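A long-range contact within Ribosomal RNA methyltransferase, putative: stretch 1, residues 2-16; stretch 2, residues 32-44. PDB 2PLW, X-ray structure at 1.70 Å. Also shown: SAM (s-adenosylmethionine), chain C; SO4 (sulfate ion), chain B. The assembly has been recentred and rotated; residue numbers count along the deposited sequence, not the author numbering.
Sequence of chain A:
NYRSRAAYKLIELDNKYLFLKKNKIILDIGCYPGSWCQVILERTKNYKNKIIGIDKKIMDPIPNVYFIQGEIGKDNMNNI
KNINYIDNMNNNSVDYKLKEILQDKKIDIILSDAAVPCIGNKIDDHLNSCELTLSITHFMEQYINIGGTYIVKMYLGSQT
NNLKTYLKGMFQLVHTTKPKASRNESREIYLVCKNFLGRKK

Stretch 1 (2-16) YRSRAAYKLIELDNK
Stretch 2 32-44: YPGSWCQVILERT

How do the two backbones lie against each other? Stretch 1 begins as a loop, with Arg3 at -70/-16 and Ser4 extended at -153/154, and passes through a type I turn, Ser4 to Ala7, into a helix that continues beyond Lys16. In stretch 2 the Tyr32–Pro33 peptide is cis; the chain then passes through Gly34 at the N-cap (phi/psi 132/14) and forms the helix 35–43. The helices run in broadly the same direction, 42° apart, with axes 8.6 Å apart at closest approach; Ala7 CA and Ser35 CA, 5.0 Å apart, set the register. Together the stretches bury 939 Å².

What fills the space between the helices? Apolar side chains fill it, from Ala7 and Val39 to the indole of Trp36. Val39 (chi1 t) points toward stretch 1, with CG2 3.5 Å from Ala7 CB and CG1 3.9 Å from both Leu10 CD2 and Ile11 CG1. Leu10 adopts t, p, with CD2 3.8 Å from Ile40 CG1. Trp36 leaves its backbone sideways, but chi1 m and chi2 26° bring the indole into a hole formed by Ala7, Lys9, Leu10 and Leu13. Leu10 CB sits over one face, 3.5 Å from the centroid of the five-membered ring, while SAM N lies over the opposite face. Trp36 NE1 donates to Ala6 O at 2.9 Å.

How is the N-terminal end fastened? Ser4 (chi1 t) caps its own turn, its OG accepting from Ala6 N at 2.9 Å. Arg3 (m, t, t) extends to donate from NH1 to Pro33 O at 2.9 Å. Gln38, pointing toward stretch 1 and extended at chi2 t, carries OE1 to Arg3 N, 2.8 Å away, which donates to it. Gly34 fits because a CB would jam against the preceding carbonyl and lie tight against Arg3 NH1. Ser35 (chi1 p) holds OG 3.0 Å from Ala7 N and donates from OG to SAM O in a very short 2.4 Å bond. Gly34 N and Ser35 N each donate to SAM OXT at 2.9 Å, so this helix start also serves the methyltransferase's cofactor.

What closes the more exposed margins? Tyr2 (chi1 m, chi2 -54°) places CE1 3.8 Å from Val39 CG2, and its OH donates to Glu42 OE1 in a very short 2.4 Å bond; Glu42 (m, t) reaches out to receive it. Arg43 (chi1 m, chi2 -147°, chi3 t) carries its guanidinium across to stretch 1: NH1 forms a salt bridge with Asp14 OD2 at 2.9 Å and donates to Asn15 OD1 at 2.8 Å, and NH2 donates to Asn15 OD1 at 2.9 Å. Asp14 takes t and Asn15 m, bringing both acceptors to the guanidinium edge while Ile11 O lies over one face.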

ATOM      1  N   TYR A   2     -12.705   1.965 -15.419  1.00 20.87           N
ATOM      2  CA  TYR A   2     -12.032   1.348 -14.221  1.00 20.40           C
ATOM      3  C   TYR A   2     -12.579  -0.047 -13.919  1.00 19.64           C
ATOM      4  O   TYR A   2     -13.774  -0.277 -13.999  1.00 20.12           O
ATOM      5  CB  TYR A   2     -12.245   2.248 -13.009  1.00 20.37           C
ATOM      6  CG  TYR A   2     -11.602   3.601 -13.123  1.00 21.71           C
ATOM      7  CD1 TYR A   2     -10.241   3.732 -13.421  1.00 20.86           C
ATOM      8  CD2 TYR A   2     -12.339   4.760 -12.881  1.00 21.28           C
ATOM      9  CE1 TYR A   2      -9.647   4.977 -13.513  1.00 22.40           C
ATOM     10  CE2 TYR A   2     -11.748   6.010 -12.967  1.00 24.27           C
ATOM     11  CZ  TYR A   2     -10.411   6.111 -13.285  1.00 23.01           C
ATOM     12  OH  TYR A   2      -9.843   7.361 -13.348  1.00 25.60           O
ATOM     13  N   ARG A   3     -11.702  -0.971 -13.531  1.00 19.43           N
ATOM     14  CA  ARG A   3     -12.098  -2.333 -13.172  1.00 18.31           C
ATOM     15  C   ARG A   3     -12.884  -2.449 -11.853  1.00 18.18           C
ATOM     16  O   ARG A   3     -13.485  -3.492 -11.564  1.00 18.65           O
ATOM     17  CB  ARG A   3     -10.858  -3.238 -13.097  1.00 18.29           C
ATOM     18  CG  ARG A   3     -10.140  -3.398 -14.434  1.00 17.49           C
ATOM     19  CD  ARG A   3      -8.819  -4.108 -14.224  1.00 17.31           C
ATOM     20  NE  ARG A   3      -8.206  -4.457 -15.497  1.00 19.53           N
ATOM     21  CZ  ARG A   3      -7.201  -5.311 -15.632  1.00 19.30           C
ATOM     22  NH1 ARG A   3      -6.676  -5.913 -14.569  1.00 16.44           N
ATOM     23  NH2 ARG A   3      -6.714  -5.544 -16.834  1.00 19.50           N
ATOM     24  N   SER A   4     -12.835  -1.398 -11.046  1.00 18.01           N
ATOM     25  CA  SER A   4     -13.527  -1.348  -9.759  1.00 17.85           C
ATOM     26  C   SER A   4     -13.813   0.094  -9.441  1.00 17.48           C
ATOM     27  O   SER A   4     -13.101   0.992  -9.872  1.00 17.74           O
ATOM     28  CB  SER A   4     -12.651  -1.939  -8.623  1.00 17.99           C
ATOM     29  OG  SER A   4     -13.185  -1.607  -7.338  1.00 18.70           O
ATOM     30  N   ARG A   5     -14.859   0.317  -8.650  1.00 18.14           N
ATOM     31  CA  ARG A   5     -15.172   1.663  -8.191  1.00 17.57           C
ATOM     32  C   ARG A   5     -14.190   2.120  -7.089  1.00 17.16           C
ATOM     33  O   ARG A   5     -14.167   3.292  -6.720  1.00 16.25           O
ATOM     34  CB  ARG A   5     -16.635   1.750  -7.751  1.00 18.17           C
ATOM     35  CG  ARG A   5     -17.588   1.593  -8.943  1.00 19.08           C
ATOM     36  CD  ARG A   5     -19.044   1.876  -8.590  1.00 22.41           C
ATOM     37  NE  ARG A   5     -19.893   1.555  -9.739  1.00 23.23           N
ATOM     38  CZ  ARG A   5     -20.394   0.344  -9.969  1.00 23.65           C
ATOM     39  NH1 ARG A   5     -20.162  -0.640  -9.102  1.00 23.60           N
ATOM     40  NH2 ARG A   5     -21.132   0.112 -11.052  1.00 23.84           N
ATOM     41  N   ALA A   6     -13.379   1.186  -6.587  1.00 17.60           N
ATOM     42  CA  ALA A   6     -12.268   1.541  -5.658  1.00 17.20           C
ATOM     43  C   ALA A   6     -11.320   2.629  -6.234  1.00 16.79           C
ATOM     44  O   ALA A   6     -10.720   3.407  -5.468  1.00 16.55           O
ATOM     45  CB  ALA A   6     -11.469   0.294  -5.263  1.00 16.46           C
ATOM     46  N   ALA A   7     -11.201   2.695  -7.568  1.00 16.77           N
ATOM     47  CA  ALA A   7     -10.425   3.751  -8.236  1.00 16.47           C
ATOM     48  C   ALA A   7     -10.716   5.128  -7.662  1.00 15.96           C
ATOM     49  O   ALA A   7      -9.814   5.925  -7.494  1.00 14.80           O
ATOM     50  CB  ALA A   7     -10.689   3.760  -9.766  1.00 16.44           C
ATOM     51  N   TYR A   8     -11.979   5.407  -7.346  1.00 17.00           N
ATOM     52  CA  TYR A   8     -12.339   6.746  -6.876  1.00 17.67           C
ATOM     53  C   TYR A   8     -11.784   7.087  -5.496  1.00 17.47           C
ATOM     54  O   TYR A   8     -11.599   8.258  -5.198  1.00 17.97           O
ATOM     55  CB  TYR A   8     -13.855   6.962  -6.965  1.00 18.52           C
ATOM     56  CG  TYR A   8     -14.267   6.955  -8.426  1.00 18.84           C
ATOM     57  CD1 TYR A   8     -14.008   8.053  -9.235  1.00 20.81           C
ATOM     58  CD2 TYR A   8     -14.868   5.829  -9.000  1.00 20.17           C
ATOM     59  CE1 TYR A   8     -14.352   8.061 -10.589  1.00 21.15           C
ATOM     60  CE2 TYR A   8     -15.198   5.806 -10.350  1.00 19.35           C
ATOM     61  CZ  TYR A   8     -14.940   6.930 -11.139  1.00 20.95           C
ATOM     62  OH  TYR A   8     -15.281   6.950 -12.477  1.00 22.63           O
ATOM     63  N   LYS A   9     -11.508   6.066  -4.681  1.00 17.41           N
ATOM     64  CA  LYS A   9     -10.810   6.277  -3.402  1.00 17.68           C
ATOM     65  C   LYS A   9      -9.372   6.730  -3.632  1.00 16.81           C
ATOM     66  O   LYS A   9      -8.872   7.558  -2.906  1.00 16.76           O
ATOM     67  CB  LYS A   9     -10.827   4.994  -2.561  1.00 17.88           C
ATOM     68  CG  LYS A   9     -12.241   4.642  -2.108  1.00 22.05           C
ATOM     69  CD  LYS A   9     -12.289   3.537  -1.056  1.00 25.99           C
ATOM     70  CE  LYS A   9     -12.038   2.187  -1.671  1.00 28.20           C
ATOM     71  NZ  LYS A   9     -12.761   1.075  -0.974  1.00 27.69           N
ATOM     72  N   LEU A  10      -8.687   6.148  -4.618  1.00 16.40           N
ATOM     73  CA  LEU A  10      -7.311   6.589  -4.888  1.00 16.21           C
ATOM     74  C   LEU A  10      -7.284   7.981  -5.502  1.00 16.02           C
ATOM     75  O   LEU A  10      -6.454   8.820  -5.145  1.00 15.18           O
ATOM     76  CB  LEU A  10      -6.539   5.573  -5.732  1.00 16.07           C
ATOM     77  CG  LEU A  10      -5.053   5.955  -5.907  1.00 14.65           C
ATOM     78  CD1 LEU A  10      -4.299   6.078  -4.554  1.00 17.57           C
ATOM     79  CD2 LEU A  10      -4.382   4.917  -6.770  1.00 16.55           C
ATOM     80  N   ILE A  11      -8.224   8.237  -6.414  1.00 17.04           N
ATOM     81  CA  ILE A  11      -8.370   9.591  -6.980  1.00 17.57           C
ATOM     82  C   ILE A  11      -8.552  10.646  -5.860  1.00 18.46           C
ATOM     83  O   ILE A  11      -7.914  11.691  -5.871  1.00 18.71           O
ATOM     84  CB  ILE A  11      -9.531   9.618  -8.007  1.00 17.66           C
ATOM     85  CG1 ILE A  11      -9.153   8.797  -9.239  1.00 17.31           C
ATOM     86  CG2 ILE A  11      -9.895  11.061  -8.389  1.00 17.36           C
ATOM     87  CD1 ILE A  11     -10.343   8.295 -10.053  1.00 19.49           C
ATOM     88  N   GLU A  12      -9.407  10.356  -4.882  1.00 18.67           N
ATOM     89  CA  GLU A  12      -9.629  11.240  -3.749  1.00 20.53           C
ATOM     90  C   GLU A  12      -8.334  11.430  -2.948  1.00 19.58           C
ATOM     91  O   GLU A  12      -7.963  12.549  -2.609  1.00 19.31           O
ATOM     92  CB  GLU A  12     -10.747  10.662  -2.871  1.00 20.33           C
ATOM     93  CG  GLU A  12     -10.996  11.385  -1.566  1.00 23.88           C
ATOM     94  CD  GLU A  12     -12.052  10.703  -0.692  1.00 26.08           C
ATOM     95  OE1 GLU A  12     -12.741   9.762  -1.174  1.00 29.17           O
ATOM     96  OE2 GLU A  12     -12.179  11.129   0.493  1.00 31.99           O
ATOM     97  N   LEU A  13      -7.651  10.317  -2.662  1.00 18.51           N
ATOM     98  CA  LEU A  13      -6.411  10.358  -1.902  1.00 17.97           C
ATOM     99  C   LEU A  13      -5.353  11.218  -2.591  1.00 17.87           C
ATOM    100  O   LEU A  13      -4.725  12.064  -1.951  1.00 18.45           O
ATOM    101  CB  LEU A  13      -5.873   8.945  -1.675  1.00 17.59           C
ATOM    102  CG  LEU A  13      -6.569   8.145  -0.568  1.00 14.69           C
ATOM    103  CD1 LEU A  13      -6.167   6.680  -0.701  1.00 16.06           C
ATOM    104  CD2 LEU A  13      -6.200   8.701   0.803  1.00 16.73           C
ATOM    105  N   ASP A  14      -5.151  10.988  -3.886  1.00 18.17           N
ATOM    106  CA  ASP A  14      -4.119  11.708  -4.622  1.00 18.93           C
ATOM    107  C   ASP A  14      -4.509  13.169  -4.816  1.00 20.13           C
ATOM    108  O   ASP A  14      -3.663  14.045  -4.785  1.00 19.95           O
ATOM    109  CB  ASP A  14      -3.786  11.061  -5.958  1.00 18.85           C
ATOM    110  CG  ASP A  14      -2.550  11.691  -6.612  1.00 21.81           C
ATOM    111  OD1 ASP A  14      -1.484  11.722  -5.965  1.00 21.34           O
ATOM    112  OD2 ASP A  14      -2.659  12.230  -7.736  1.00 22.05           O
ATOM    113  N   ASN A  15      -5.799  13.421  -5.000  1.00 20.81           N
ATOM    114  CA  ASN A  15      -6.282  14.813  -5.053  1.00 22.55           C
ATOM    115  C   ASN A  15      -5.969  15.630  -3.796  1.00 23.33           C
ATOM    116  O   ASN A  15      -5.661  16.830  -3.874  1.00 23.81           O
ATOM    117  CB  ASN A  15      -7.788  14.817  -5.337  1.00 22.47           C
ATOM    118  CG  ASN A  15      -8.106  14.589  -6.793  1.00 23.07           C
ATOM    119  OD1 ASN A  15      -7.221  14.607  -7.669  1.00 23.08           O
ATOM    120  ND2 ASN A  15      -9.388  14.388  -7.076  1.00 27.30           N
ATOM    121  N   LYS A  16      -6.038  14.978  -2.637  1.00 23.91           N
ATOM    122  CA  LYS A  16      -5.828  15.629  -1.356  1.00 25.32           C
ATOM    123  C   LYS A  16      -4.347  15.645  -0.978  1.00 24.95           C
ATOM    124  O   LYS A  16      -3.817  16.665  -0.500  1.00 24.64           O
ATOM    125  CB  LYS A  16      -6.669  14.932  -0.270  1.00 25.22           C
ATOM    126  CG  LYS A  16      -6.577  15.575   1.141  1.00 27.59           C
ATOM    127  CD  LYS A  16      -7.475  14.867   2.147  1.00 27.94           C
ATOM    128  CE  LYS A  16      -7.682  15.676   3.434  1.00 30.72           C
ATOM    129  NZ  LYS A  16      -8.970  16.470   3.423  1.00 34.52           N
ATOM    130  N   TYR A  32      -5.782  -6.349  -6.781  1.00 16.06           N
ATOM    131  CA  TYR A  32      -6.862  -6.996  -7.565  1.00 16.79           C
ATOM    132  C   TYR A  32      -8.186  -6.258  -7.382  1.00 17.38           C
ATOM    133  O   TYR A  32      -8.564  -5.954  -6.253  1.00 17.45           O
ATOM    134  CB  TYR A  32      -7.048  -8.450  -7.142  1.00 17.32           C
ATOM    135  CG  TYR A  32      -8.120  -9.157  -7.933  1.00 17.77           C
ATOM    136  CD1 TYR A  32      -7.785  -9.963  -8.993  1.00 18.68           C
ATOM    137  CD2 TYR A  32      -9.473  -8.988  -7.611  1.00 19.64           C
ATOM    138  CE1 TYR A  32      -8.774 -10.587  -9.758  1.00 21.46           C
ATOM    139  CE2 TYR A  32     -10.474  -9.594  -8.355  1.00 21.76           C
ATOM    140  CZ  TYR A  32     -10.118 -10.397  -9.422  1.00 21.38           C
ATOM    141  OH  TYR A  32     -11.090 -11.025 -10.167  1.00 22.15           O
ATOM    142  N   PRO A  33      -8.937  -6.037  -8.477  1.00 17.71           N
ATOM    143  CA  PRO A  33      -8.728  -6.431  -9.889  1.00 17.18           C
ATOM    144  C   PRO A  33      -7.866  -5.493 -10.696  1.00 16.66           C
ATOM    145  O   PRO A  33      -7.566  -5.811 -11.833  1.00 17.32           O
ATOM    146  CB  PRO A  33     -10.155  -6.397 -10.467  1.00 17.53           C
ATOM    147  CG  PRO A  33     -10.807  -5.349  -9.711  1.00 17.90           C
ATOM    148  CD  PRO A  33     -10.250  -5.396  -8.302  1.00 17.55           C
ATOM    149  N   GLY A  34      -7.553  -4.322 -10.151  1.00 16.32           N
ATOM    150  CA  GLY A  34      -6.526  -3.467 -10.753  1.00 15.45           C
ATOM    151  C   GLY A  34      -6.824  -2.011 -10.974  1.00 15.60           C
ATOM    152  O   GLY A  34      -6.050  -1.350 -11.648  1.00 16.29           O
ATOM    153  N   SER A  35      -7.894  -1.478 -10.372  1.00 15.56           N
ATOM    154  CA  SER A  35      -8.256  -0.088 -10.657  1.00 16.12           C
ATOM    155  C   SER A  35      -7.311   0.962 -10.091  1.00 15.34           C
ATOM    156  O   SER A  35      -7.173   2.030 -10.681  1.00 14.95           O
ATOM    157  CB  SER A  35      -9.727   0.218 -10.303  1.00 16.40           C
ATOM    158  OG  SER A  35      -9.892   0.414  -8.911  1.00 17.91           O
ATOM    159  N   TRP A  36      -6.652   0.691  -8.960  1.00 14.74           N
ATOM    160  CA  TRP A  36      -5.645   1.633  -8.453  1.00 14.52           C
ATOM    161  C   TRP A  36      -4.487   1.682  -9.427  1.00 14.85           C
ATOM    162  O   TRP A  36      -3.915   2.739  -9.673  1.00 14.17           O
ATOM    163  CB  TRP A  36      -5.173   1.239  -7.031  1.00 14.50           C
ATOM    164  CG  TRP A  36      -6.124   1.726  -5.955  1.00 14.48           C
ATOM    165  CD1 TRP A  36      -7.485   1.994  -6.089  1.00 14.95           C
ATOM    166  CD2 TRP A  36      -5.795   2.054  -4.587  1.00 15.53           C
ATOM    167  NE1 TRP A  36      -7.998   2.464  -4.896  1.00 14.32           N
ATOM    168  CE2 TRP A  36      -6.990   2.517  -3.963  1.00 14.41           C
ATOM    169  CE3 TRP A  36      -4.607   2.019  -3.833  1.00 15.41           C
ATOM    170  CZ2 TRP A  36      -7.039   2.906  -2.621  1.00 13.16           C
ATOM    171  CZ3 TRP A  36      -4.648   2.442  -2.505  1.00 13.99           C
ATOM    172  CH2 TRP A  36      -5.858   2.871  -1.907  1.00 15.37           C
ATOM    173  N   CYS A  37      -4.138   0.522  -9.971  1.00 15.13           N
ATOM    174  CA  CYS A  37      -3.088   0.452 -10.983  1.00 15.66           C
ATOM    175  C   CYS A  37      -3.497   1.309 -12.199  1.00 15.77           C
ATOM    176  O   CYS A  37      -2.679   2.035 -12.746  1.00 15.07           O
ATOM    177  CB  CYS A  37      -2.811  -0.982 -11.396  1.00 16.30           C
ATOM    178  SG  CYS A  37      -1.731  -1.843 -10.195  1.00 20.12           S
ATOM    179  N   GLN A  38      -4.759   1.213 -12.592  1.00 16.08           N
ATOM    180  CA  GLN A  38      -5.267   2.048 -13.690  1.00 16.73           C
ATOM    181  C   GLN A  38      -5.203   3.528 -13.377  1.00 16.70           C
ATOM    182  O   GLN A  38      -4.818   4.315 -14.235  1.00 17.78           O
ATOM    183  CB  GLN A  38      -6.711   1.688 -14.016  1.00 16.55           C
ATOM    184  CG  GLN A  38      -6.850   0.309 -14.557  1.00 16.65           C
ATOM    185  CD  GLN A  38      -8.286  -0.013 -14.780  1.00 16.20           C
ATOM    186  OE1 GLN A  38      -9.033  -0.211 -13.827  1.00 16.86           O
ATOM    187  NE2 GLN A  38      -8.688  -0.090 -16.046  1.00 19.73           N
ATOM    188  N   VAL A  39      -5.574   3.919 -12.154  1.00 17.23           N
ATOM    189  CA  VAL A  39      -5.517   5.335 -11.749  1.00 16.96           C
ATOM    190  C   VAL A  39      -4.069   5.829 -11.761  1.00 16.87           C
ATOM    191  O   VAL A  39      -3.767   6.927 -12.240  1.00 17.38           O
ATOM    192  CB  VAL A  39      -6.117   5.541 -10.325  1.00 16.97           C
ATOM    193  CG1 VAL A  39      -5.756   6.910  -9.772  1.00 16.97           C
ATOM    194  CG2 VAL A  39      -7.634   5.337 -10.346  1.00 16.61           C
ATOM    195  N   ILE A  40      -3.167   5.000 -11.234  1.00 15.59           N
ATOM    196  CA  ILE A  40      -1.749   5.333 -11.220  1.00 15.77           C
ATOM    197  C   ILE A  40      -1.222   5.550 -12.637  1.00 17.15           C
ATOM    198  O   ILE A  40      -0.476   6.509 -12.879  1.00 18.30           O
ATOM    199  CB  ILE A  40      -0.902   4.268 -10.452  1.00 15.20           C
ATOM    200  CG1 ILE A  40      -1.318   4.219  -8.971  1.00 14.62           C
ATOM    201  CG2 ILE A  40       0.601   4.612 -10.560  1.00 15.66           C
ATOM    202  CD1 ILE A  40      -0.868   2.890  -8.258  1.00 14.02           C
ATOM    203  N   LEU A  41      -1.630   4.686 -13.561  1.00 18.43           N
ATOM    204  CA  LEU A  41      -1.289   4.867 -14.983  1.00 19.67           C
ATOM    205  C   LEU A  41      -1.791   6.202 -15.540  1.00 20.84           C
ATOM    206  O   LEU A  41      -1.023   6.922 -16.161  1.00 19.66           O
ATOM    207  CB  LEU A  41      -1.786   3.696 -15.830  1.00 20.03           C
ATOM    208  CG  LEU A  41      -1.027   2.381 -15.805  1.00 20.71           C
ATOM    209  CD1 LEU A  41      -1.879   1.311 -16.460  1.00 21.94           C
ATOM    210  CD2 LEU A  41       0.325   2.474 -16.541  1.00 22.59           C
ATOM    211  N   GLU A  42      -3.055   6.534 -15.289  1.00 22.12           N
ATOM    212  CA  GLU A  42      -3.648   7.799 -15.756  1.00 24.19           C
ATOM    213  C   GLU A  42      -2.929   9.034 -15.257  1.00 24.71           C
ATOM    214  O   GLU A  42      -2.692   9.987 -16.012  1.00 25.55           O
ATOM    215  CB  GLU A  42      -5.089   7.911 -15.274  1.00 25.20           C
ATOM    216  CG  GLU A  42      -6.041   7.028 -15.988  1.00 28.29           C
ATOM    217  CD  GLU A  42      -7.417   7.061 -15.361  1.00 30.91           C
ATOM    218  OE1 GLU A  42      -7.567   7.572 -14.212  1.00 32.47           O
ATOM    219  OE2 GLU A  42      -8.347   6.554 -16.015  1.00 35.22           O
ATOM    220  N   ARG A  43      -2.624   9.030 -13.964  1.00 24.11           N
ATOM    221  CA  ARG A  43      -2.064  10.191 -13.314  1.00 24.74           C
ATOM    222  C   ARG A  43      -0.579  10.341 -13.604  1.00 24.91           C
ATOM    223  O   ARG A  43      -0.008  11.403 -13.382  1.00 26.00           O
ATOM    224  CB  ARG A  43      -2.354  10.143 -11.828  1.00 24.52           C
ATOM    225  CG  ARG A  43      -3.840  10.136 -11.579  1.00 25.28           C
ATOM    226  CD  ARG A  43      -4.193  10.840 -10.332  1.00 27.75           C
ATOM    227  NE  ARG A  43      -5.538  11.383 -10.437  1.00 28.51           N
ATOM    228  CZ  ARG A  43      -5.992  12.398  -9.720  1.00 25.16           C
ATOM    229  NH1 ARG A  43      -5.230  12.972  -8.805  1.00 23.12           N
ATOM    230  NH2 ARG A  43      -7.236  12.809  -9.899  1.00 27.25           N
ATOM    231  N   THR A  44       0.040   9.283 -14.117  1.00 24.51           N
ATOM    232  CA  THR A  44       1.455   9.365 -14.464  1.00 24.83           C
ATOM    233  C   THR A  44       1.639   9.206 -15.983  1.00 26.10           C
ATOM    234  O   THR A  44       2.694   8.809 -16.430  1.00 27.04           O
ATOM    235  CB  THR A  44       2.304   8.321 -13.671  1.00 24.12           C
ATOM    236  OG1 THR A  44       1.852   7.006 -13.979  1.00 20.53           O
ATOM    237  CG2 THR A  44       2.204   8.525 -12.158  1.00 23.05           C
TER
HETATM  238  N   SAM C 203      -7.429  -1.384  -4.829  1.00 21.44           N
HETATM  239  CA  SAM C 203      -7.989  -2.515  -5.644  1.00 21.54           C
HETATM  240  C   SAM C 203      -8.513  -2.030  -6.997  1.00 21.26           C
HETATM  241  O   SAM C 203      -8.712  -0.825  -7.161  1.00 21.25           O
HETATM  242  OXT SAM C 203      -8.721  -2.794  -7.948  1.00 20.36           O
HETATM  243  CB  SAM C 203      -9.097  -3.215  -4.848  1.00 21.36           C
HETATM  244  CG  SAM C 203      -8.451  -3.976  -3.691  1.00 23.28           C
HETATM  245  SD  SAM C 203      -9.512  -5.190  -2.883  1.00 28.18           S
HETATM  246  CE  SAM C 203     -10.633  -4.050  -2.057  1.00 27.41           C
HETATM  247  C5' SAM C 203      -8.475  -5.762  -1.510  1.00 22.22           C
HETATM  248  C4' SAM C 203      -7.448  -6.786  -1.992  1.00 17.87           C
HETATM  249  O4' SAM C 203      -6.516  -7.011  -0.931  1.00 18.07           O
HETATM  250  C3' SAM C 203      -8.017  -8.173  -2.380  1.00 18.91           C
HETATM  251  O3' SAM C 203      -7.888  -8.408  -3.765  1.00 18.51           O
HETATM  252  C2' SAM C 203      -7.176  -9.166  -1.562  1.00 17.51           C
HETATM  253  O2' SAM C 203      -6.782 -10.361  -2.228  1.00 17.29           O
HETATM  254  C1' SAM C 203      -5.981  -8.314  -1.174  1.00 15.81           C
HETATM  255  N9  SAM C 203      -5.228  -8.761  -0.001  1.00 18.72           N
HETATM  256  C8  SAM C 203      -5.685  -9.012   1.277  1.00 18.33           C
HETATM  257  N7  SAM C 203      -4.633  -9.362   2.048  1.00 16.83           N
HETATM  258  C5  SAM C 203      -3.518  -9.328   1.273  1.00 17.67           C
HETATM  259  C6  SAM C 203      -2.168  -9.580   1.526  1.00 17.20           C
HETATM  260  N6  SAM C 203      -1.750  -9.942   2.730  1.00 16.52           N
HETATM  261  N1  SAM C 203      -1.245  -9.451   0.520  1.00 18.26           N
HETATM  262  C2  SAM C 203      -1.623  -9.069  -0.755  1.00 18.01           C
HETATM  263  N3  SAM C 203      -2.955  -8.804  -1.008  1.00 16.31           N
HETATM  264  C4  SAM C 203      -3.879  -8.949  -0.015  1.00 17.56           C
HETATM  265  S   SO4 B 202     -15.696   4.271 -14.835  1.00 32.93           S
HETATM  266  O1  SO4 B 202     -15.749   4.286 -13.369  1.00 35.80           O
HETATM  267  O2  SO4 B 202     -16.423   5.448 -15.307  1.00 35.74           O
HETATM  268  O3  SO4 B 202     -14.325   4.312 -15.323  1.00 35.19           O
HETATM  269  O4  SO4 B 202     -16.275   3.037 -15.323  1.00 36.82           O